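PDB 1WY0: geranylgeranyl pyrophosphate synthetase from Pyrococcus horikoshii, which probably joins isopentenyl diphosphate units to an allylic diphosphate to build the C20 isoprenoid precursor geranylgeranyl diphosphate. Local coordinates for residues A[254-257]-A[258-261]; A[13-16]-A[17-21]; A[260-263]-A[264-268]. All blocks are in the same frame, centred on the assembly; numbering follows the deposited sequence.

Contact 2 comes first along the chain, on the N-terminal helix 3-25; contacts 1 and 3 follow some 230 residues later, at the start and end of the short helix 256-264. Contacts 1 and 3 share Gln260 and Arg261, and their centres lie about 10 Å apart. Contact 2 is on the opposite side of the chain's centre, its centre about 50 Å from that of contact 1 and 45 Å from that of contact 3, and touches neither. All are local: contact 2 joins successive helical turns, contact 1 a cap and first turn, contact 3 a last turn and the loop after it. Contacts 1 and 3 thus define where one peripheral helix of this all-helical fold starts and finishes.

Contact 1. Residues A[254-257]-A[258-261]; sequences ADEK and DKQR
Asp255 caps the N-terminus of helix 256-264: its OD1 accepts from Asp258 N at 2.8 Å, with an N-H...O angle of 168° and the donor meeting the oxygen nearly along its C-O bond. The cap depends on the side chain's first torsion, which sets CG between the backbone N and the carbonyl carbon (chi1 60°) and so folds the carboxylate back over the first turn. The ordinary helical bonds start here too, Lys259 N reaching Asp255 O at 3.0 Å, followed by Gln260 N to Glu256 O and Arg261 N to Lys257 O.

Among the charged groups, Glu256 and Lys259 form a salt bridge on the outer side of the turn; the modelled 2.4 Å between Glu256 OE2 and Lys259 NZ is doubtfully short. The Asp255 and Asp258 carboxylates face a different problem, since Asp255 OD2 and Asp258 OD2 approach to 2.8 Å with their planes 42° apart. Asp258 OD2 also takes a salt bridge from Lys296 and a hydrogen bond with Tyr297 OH, the hydroxyl to which Asp255 N is also hydrogen-bonded.

Apolar packing is slight, Ala254 CB touching Lys259 CG at 4.0 Å. Separately, the bent lysine chain carries Lys259 CE past the carbonyl oxygen Ala254 O at 3.4 Å.

Replacing the capping carboxylate by an alanine is likely to leave Asp258 N without its acceptor and the first turn more easily frayed. The chemistry implies a balance: two acidic groups crowd the start of the helix, where the helix dipole would be expected to favour negative charge, and the lysine and tyrosine on Asp258 probably offset their repulsion, although the short approach may also raise the proton affinity of one of the pair.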
loop_
_atom_site.group_PDB
_atom_site.type_symbol
_atom_site.label_atom_id
_atom_site.label_comp_id
_atom_site.label_asym_id
_atom_site.label_seq_id
_atom_site.Cartn_x
_atom_site.Cartn_y
_atom_site.Cartn_z
ATOM N N ALA A 254 -5.994 -27.966 -27.056
ATOM C CA ALA A 254 -5.264 -29.234 -27.150
ATOM C C ALA A 254 -6.106 -30.463 -26.767
ATOM O O ALA A 254 -7.051 -30.384 -25.992
ATOM C CB ALA A 254 -4.021 -29.152 -26.271
ATOM N N ASP A 255 -5.785 -31.635 -27.316
ATOM C CA ASP A 255 -6.530 -32.848 -26.992
ATOM C C ASP A 255 -6.050 -33.322 -25.628
ATOM O O ASP A 255 -5.020 -32.870 -25.140
ATOM C CB ASP A 255 -6.302 -33.947 -28.043
ATOM C CG ASP A 255 -4.845 -34.351 -28.166
ATOM O OD1 ASP A 255 -4.239 -34.759 -27.154
ATOM O OD2 ASP A 255 -4.301 -34.271 -29.287
ATOM N N GLU A 256 -6.800 -34.229 -25.017
ATOM C CA GLU A 256 -6.462 -34.734 -23.694
ATOM C C GLU A 256 -5.059 -35.288 -23.540
ATOM O O GLU A 256 -4.380 -35.009 -22.551
ATOM C CB GLU A 256 -7.478 -35.790 -23.271
ATOM C CG GLU A 256 -8.718 -35.189 -22.658
ATOM C CD GLU A 256 -8.383 -34.336 -21.454
ATOM O OE1 GLU A 256 -7.705 -34.848 -20.537
ATOM O OE2 GLU A 256 -8.785 -33.151 -21.433
ATOM N N LYS A 257 -4.623 -36.078 -24.511
ATOM C CA LYS A 257 -3.324 -36.682 -24.462
ATOM C C LYS A 257 -2.228 -35.607 -24.318
ATOM O O LYS A 257 -1.328 -35.675 -23.492
ATOM C CB LYS A 257 -3.207 -37.433 -25.786
ATOM C CG LYS A 257 -2.085 -38.441 -25.793
ATOM C CD LYS A 257 -1.649 -38.849 -27.203
ATOM C CE LYS A 257 -0.151 -38.578 -27.411
ATOM N NZ LYS A 257 0.156 -38.517 -28.841
ATOM N N ASP A 258 -2.325 -34.590 -25.164
ATOM C CA ASP A 258 -1.345 -33.524 -25.150
ATOM C C ASP A 258 -1.406 -32.682 -23.883
ATOM O O ASP A 258 -0.367 -32.402 -23.286
ATOM C CB ASP A 258 -1.494 -32.669 -26.409
ATOM C CG ASP A 258 -1.206 -33.463 -27.686
ATOM O OD1 ASP A 258 -0.421 -34.424 -27.609
ATOM O OD2 ASP A 258 -1.752 -33.128 -28.759
ATOM N N LYS A 259 -2.611 -32.307 -23.456
ATOM C CA LYS A 259 -2.890 -31.580 -22.220
ATOM C C LYS A 259 -2.165 -32.193 -21.018
ATOM O O LYS A 259 -1.535 -31.508 -20.223
ATOM C CB LYS A 259 -4.400 -31.599 -21.985
ATOM C CG LYS A 259 -5.110 -30.424 -22.659
ATOM C CD LYS A 259 -6.312 -29.932 -21.850
ATOM C CE LYS A 259 -7.583 -29.814 -22.699
ATOM N NZ LYS A 259 -8.403 -31.012 -22.526
ATOM N N GLN A 260 -2.374 -33.502 -20.897
ATOM C CA GLN A 260 -1.849 -34.265 -19.761
ATOM C C GLN A 260 -0.329 -34.389 -19.792
ATOM O O GLN A 260 0.326 -34.358 -18.759
ATOM C CB GLN A 260 -2.465 -35.667 -19.729
ATOM C CG GLN A 260 -3.984 -35.677 -19.670
ATOM C CD GLN A 260 -4.519 -34.849 -18.521
ATOM O OE1 GLN A 260 -4.209 -35.112 -17.356
ATOM N NE2 GLN A 260 -5.327 -33.840 -18.840
ATOM N N ARG A 261 0.232 -34.549 -20.982
ATOM C CA ARG A 261 1.689 -34.612 -21.052
ATOM C C ARG A 261 2.312 -33.239 -20.769
ATOM O O ARG A 261 3.315 -33.089 -20.078
ATOM C CB ARG A 261 2.056 -35.090 -22.458
ATOM C CG ARG A 261 3.562 -35.214 -22.671
ATOM C CD ARG A 261 4.257 -35.934 -21.513
ATOM N NE ARG A 261 5.672 -36.154 -21.823
ATOM C CZ ARG A 261 6.483 -36.487 -20.808
ATOM N NH1 ARG A 261 5.995 -36.622 -19.587
ATOM N NH2 ARG A 261 7.786 -36.653 -21.035
#

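Contact 2. Residues A[13-16]-A[17-21]; sequences EKAK and LIDEK
Ile18 turns CG1 away from its own carbonyl carbon (chi1 -60°) and thereby lays it against Lys14 O, at 3.4 Å; Asp19, with chi1 -81°, likewise swings its carboxylate back over the carbonyl of Ala15. Both side chains therefore lean toward the preceding turn, in the regular alpha-helix that opens this all-alpha isoprenoid synthase fold, helix 3-25. The contact is the meeting of two successive turns, and its main bonds belong to the backbone. Ile18 N donates to Lys14 O at 3.2 Å and almost straight, and Asp19 N to Ala15 O at the shorter distance of 2.7 Å. Glu20 N completes the set by bonding to Lys16 O.

Between side chains the touches are light. Lys14 CD passes Leu17 CD1 at 4.4 Å, an aliphatic brush along one flank, while the Leu17 CB rests near Lys14 O. Ala15 CB stands 4.3 Å from Asp19 OD2, its small methyl group lying beside the carboxylate.

The faces of the helix have different surroundings. Ile18, which is buried, packs on Pro51 and Leu55 of helix 49-57 and on Ile69 of helix 69-90, and Lys14 lays its chain on Phe52. Lys16 and Glu20 lie on the exposed side. Arg48, which also touches Ala15, holds the Asp19 carboxylate by a salt bridge through OD1, while Asp19 OD2 lies 3.3 Å from Ala15 O, two acceptors on successive turns with no hydrogen bond between them.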
loop_
_atom_site.group_PDB
_atom_site.type_symbol
_atom_site.label_atom_id
_atom_site.label_comp_id
_atom_site.label_asym_id
_atom_site.label_seq_id
_atom_site.Cartn_x
_atom_site.Cartn_y
_atom_site.Cartn_z
ATOM N N GLU A 13 15.446 11.433 -22.328
ATOM C CA GLU A 13 15.494 12.872 -22.088
ATOM C C GLU A 13 14.482 13.248 -21.010
ATOM O O GLU A 13 14.796 13.992 -20.078
ATOM C CB GLU A 13 15.175 13.622 -23.384
ATOM C CG GLU A 13 15.545 15.088 -23.382
ATOM C CD GLU A 13 14.932 15.838 -24.553
ATOM O OE1 GLU A 13 15.326 15.573 -25.713
ATOM O OE2 GLU A 13 14.054 16.697 -24.310
ATOM N N LYS A 14 13.264 12.733 -21.149
ATOM C CA LYS A 14 12.197 12.999 -20.187
ATOM C C LYS A 14 12.492 12.329 -18.841
ATOM O O LYS A 14 12.174 12.868 -17.784
ATOM C CB LYS A 14 10.858 12.489 -20.729
ATOM C CG LYS A 14 10.433 13.096 -22.060
ATOM C CD LYS A 14 9.774 14.451 -21.857
ATOM C CE LYS A 14 9.138 14.972 -23.139
ATOM N NZ LYS A 14 8.392 16.240 -22.908
ATOM N N ALA A 15 13.105 11.149 -18.894
ATOM C CA ALA A 15 13.447 10.394 -17.693
ATOM C C ALA A 15 14.178 11.247 -16.657
ATOM O O ALA A 15 13.939 11.108 -15.455
ATOM C CB ALA A 15 14.295 9.185 -18.069
ATOM N N LYS A 16 15.062 12.125 -17.124
ATOM C CA LYS A 16 15.821 12.998 -16.236
ATOM C C LYS A 16 14.934 13.820 -15.309
ATOM O O LYS A 16 15.150 13.850 -14.101
ATOM C CB LYS A 16 16.701 13.958 -17.043
ATOM C CG LYS A 16 17.999 13.358 -17.561
ATOM C CD LYS A 16 18.832 14.423 -18.272
ATOM C CE LYS A 16 20.283 13.991 -18.458
ATOM N NZ LYS A 16 20.935 14.706 -19.605
ATOM N N LEU A 17 13.951 14.502 -15.888
ATOM C CA LEU A 17 13.035 15.343 -15.126
ATOM C C LEU A 17 12.278 14.492 -14.125
ATOM O O LEU A 17 12.130 14.849 -12.960
ATOM C CB LEU A 17 12.023 16.011 -16.061
ATOM C CG LEU A 17 12.510 16.584 -17.395
ATOM C CD1 LEU A 17 11.331 16.688 -18.359
ATOM C CD2 LEU A 17 13.159 17.948 -17.173
ATOM N N ILE A 18 11.787 13.359 -14.606
ATOM C CA ILE A 18 11.031 12.444 -13.780
ATOM C C ILE A 18 11.880 11.923 -12.639
ATOM O O ILE A 18 11.430 11.878 -11.500
ATOM C CB ILE A 18 10.504 11.283 -14.632
ATOM C CG1 ILE A 18 9.609 11.852 -15.735
ATOM C CG2 ILE A 18 9.761 10.276 -13.760
ATOM C CD1 ILE A 18 8.362 12.538 -15.238
ATOM N N ASP A 19 13.120 11.556 -12.935
ATOM C CA ASP A 19 13.991 11.026 -11.899
ATOM C C ASP A 19 14.343 11.998 -10.785
ATOM O O ASP A 19 14.464 11.591 -9.636
ATOM C CB ASP A 19 15.266 10.436 -12.511
ATOM C CG ASP A 19 15.045 9.036 -13.046
ATOM O OD1 ASP A 19 14.220 8.315 -12.449
ATOM O OD2 ASP A 19 15.691 8.648 -14.041
ATOM N N GLU A 20 14.510 13.274 -11.108
ATOM C CA GLU A 20 14.828 14.245 -10.070
ATOM C C GLU A 20 13.664 14.274 -9.076
ATOM O O GLU A 20 13.867 14.226 -7.866
ATOM C CB GLU A 20 15.029 15.638 -10.678
ATOM C CG GLU A 20 16.312 15.795 -11.501
ATOM C CD GLU A 20 16.475 17.200 -12.064
ATOM O OE1 GLU A 20 17.530 17.826 -11.800
ATOM O OE2 GLU A 20 15.549 17.684 -12.758
ATOM N N LYS A 21 12.441 14.332 -9.593
ATOM C CA LYS A 21 11.259 14.369 -8.739
ATOM C C LYS A 21 11.100 13.109 -7.898
ATOM O O LYS A 21 10.745 13.180 -6.720
ATOM C CB LYS A 21 9.998 14.595 -9.580
ATOM C CG LYS A 21 9.937 15.972 -10.217
ATOM C CD LYS A 21 10.197 17.064 -9.193
ATOM C CE LYS A 21 10.338 18.437 -9.851
ATOM N NZ LYS A 21 10.683 19.483 -8.843
#

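Contact 3. Residues A[260-263]-A[264-268]; sequences QRFL and KIFGK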
loop_
_atom_site.group_PDB
_atom_site.type_symbol
_atom_site.label_atom_id
_atom_site.label_comp_id
_atom_site.label_asym_id
_atom_site.label_seq_id
_atom_site.Cartn_x
_atom_site.Cartn_y
_atom_site.Cartn_z
ATOM N N GLN A 260 -2.374 -33.502 -20.897
ATOM C CA GLN A 260 -1.849 -34.265 -19.761
ATOM C C GLN A 260 -0.329 -34.389 -19.792
ATOM O O GLN A 260 0.326 -34.358 -18.759
ATOM C CB GLN A 260 -2.465 -35.667 -19.729
ATOM C CG GLN A 260 -3.984 -35.677 -19.670
ATOM C CD GLN A 260 -4.519 -34.849 -18.521
ATOM O OE1 GLN A 260 -4.209 -35.112 -17.356
ATOM N NE2 GLN A 260 -5.327 -33.840 -18.840
ATOM N N ARG A 261 0.232 -34.549 -20.982
ATOM C CA ARG A 261 1.689 -34.612 -21.052
ATOM C C ARG A 261 2.312 -33.239 -20.769
ATOM O O ARG A 261 3.315 -33.089 -20.078
ATOM C CB ARG A 261 2.056 -35.090 -22.458
ATOM C CG ARG A 261 3.562 -35.214 -22.671
ATOM C CD ARG A 261 4.257 -35.934 -21.513
ATOM N NE ARG A 261 5.672 -36.154 -21.823
ATOM C CZ ARG A 261 6.483 -36.487 -20.808
ATOM N NH1 ARG A 261 5.995 -36.622 -19.587
ATOM N NH2 ARG A 261 7.786 -36.653 -21.035
ATOM N N PHE A 262 1.683 -32.210 -21.362
ATOM C CA PHE A 262 2.139 -30.848 -21.127
ATOM C C PHE A 262 2.144 -30.509 -19.631
ATOM O O PHE A 262 3.001 -29.800 -19.119
ATOM C CB PHE A 262 1.179 -29.918 -21.865
ATOM C CG PHE A 262 1.637 -28.499 -21.716
ATOM C CD1 PHE A 262 2.705 -28.041 -22.478
ATOM C CD2 PHE A 262 0.946 -27.635 -20.884
ATOM C CE1 PHE A 262 3.075 -26.706 -22.412
ATOM C CE2 PHE A 262 1.322 -26.297 -20.824
ATOM C CZ PHE A 262 2.385 -25.829 -21.586
ATOM N N LEU A 263 1.112 -31.020 -18.931
ATOM C CA LEU A 263 0.983 -30.705 -17.512
ATOM C C LEU A 263 2.053 -31.392 -16.659
ATOM O O LEU A 263 2.459 -30.909 -15.609
ATOM C CB LEU A 263 -0.415 -31.116 -17.049
ATOM C CG LEU A 263 -1.423 -29.970 -17.162
ATOM C CD1 LEU A 263 -2.771 -30.314 -16.527
ATOM C CD2 LEU A 263 -0.945 -28.688 -16.480
ATOM N N LYS A 264 2.485 -32.581 -17.109
ATOM C CA LYS A 264 3.578 -33.228 -16.402
ATOM C C LYS A 264 4.830 -32.344 -16.421
ATOM O O LYS A 264 5.497 -32.129 -15.416
ATOM C CB LYS A 264 3.867 -34.568 -17.073
ATOM C CG LYS A 264 2.980 -35.693 -16.534
ATOM C CD LYS A 264 3.567 -37.075 -16.811
ATOM C CE LYS A 264 2.859 -37.781 -17.971
ATOM N NZ LYS A 264 3.771 -38.736 -18.591
ATOM N N ILE A 265 5.148 -31.842 -17.631
ATOM C CA ILE A 265 6.383 -31.081 -17.796
ATOM C C ILE A 265 6.157 -29.566 -17.749
ATOM O O ILE A 265 6.886 -28.784 -18.348
ATOM C CB ILE A 265 7.002 -31.462 -19.142
ATOM C CG1 ILE A 265 6.005 -31.191 -20.271
ATOM C CG2 ILE A 265 7.339 -32.963 -19.159
ATOM C CD1 ILE A 265 6.542 -31.623 -21.635
ATOM N N PHE A 266 5.090 -29.155 -17.033
ATOM C CA PHE A 266 4.742 -27.746 -16.896
ATOM C C PHE A 266 4.862 -27.276 -15.445
ATOM O O PHE A 266 4.239 -27.813 -14.538
ATOM C CB PHE A 266 3.305 -27.559 -17.387
ATOM C CG PHE A 266 2.954 -26.101 -17.385
ATOM C CD1 PHE A 266 3.720 -25.209 -18.126
ATOM C CD2 PHE A 266 1.872 -25.651 -16.647
ATOM C CE1 PHE A 266 3.396 -23.860 -18.128
ATOM C CE2 PHE A 266 1.553 -24.295 -16.654
ATOM C CZ PHE A 266 2.311 -23.397 -17.394
ATOM N N GLY A 267 5.693 -26.251 -15.197
ATOM C CA GLY A 267 5.811 -25.728 -13.842
ATOM C C GLY A 267 6.404 -26.759 -12.877
ATOM O O GLY A 267 6.113 -26.767 -11.688
ATOM N N LYS A 268 7.252 -27.637 -13.406
ATOM C CA LYS A 268 7.892 -28.670 -12.592
ATOM C C LYS A 268 9.288 -28.231 -12.148
ATOM O O LYS A 268 9.874 -27.304 -12.715
ATOM C CB LYS A 268 7.995 -29.978 -13.384
ATOM C CG LYS A 268 8.693 -31.111 -12.636
ATOM C CD LYS A 268 8.914 -32.320 -13.536
ATOM C CE LYS A 268 9.772 -31.963 -14.750
ATOM N NZ LYS A 268 9.923 -33.098 -15.705
#
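Phe262 and Phe266 meet in an offset stack where helix 256-264 ends, centroids 4.9 Å apart and planes at 21°, with Phe262 CE2 over one face of the Phe266 ring. Both set CG anti to the backbone N (chi1 -177° and -175°), which lays the rings on the same flank. Leu263 CD2 touches Phe266 CD2 at 4.1 Å.

The backbone bonds weaken toward the end. Gln260 O accepts from Lys264 N at 3.2 Å, the donor tilted from the carbonyl plane. Arg261 O takes only a weak bond from Ile265 N, and Leu263 O a weak one from Phe266 N at 3.5 Å.

The Arg261 guanidinium has Ile265 CG2 over one face and Lys264 CD at its edge. Its NH1 lies 3.2 Å from Lys264 NZ, two donors of like charge; the salt bridge from NE to Glu289 probably eases that repulsion, and NH2 is also hydrogen-bonded outside the two segments.

Phe262 meets Phe250 and Phe251 of helix 245-253 and packs on Leu293 and Leu294 of helix 283-296. Ile265 rests on Asp286 and Glu289 there, while the following loop bonds through the Gly267 backbone to Ile238 of helix 236-240.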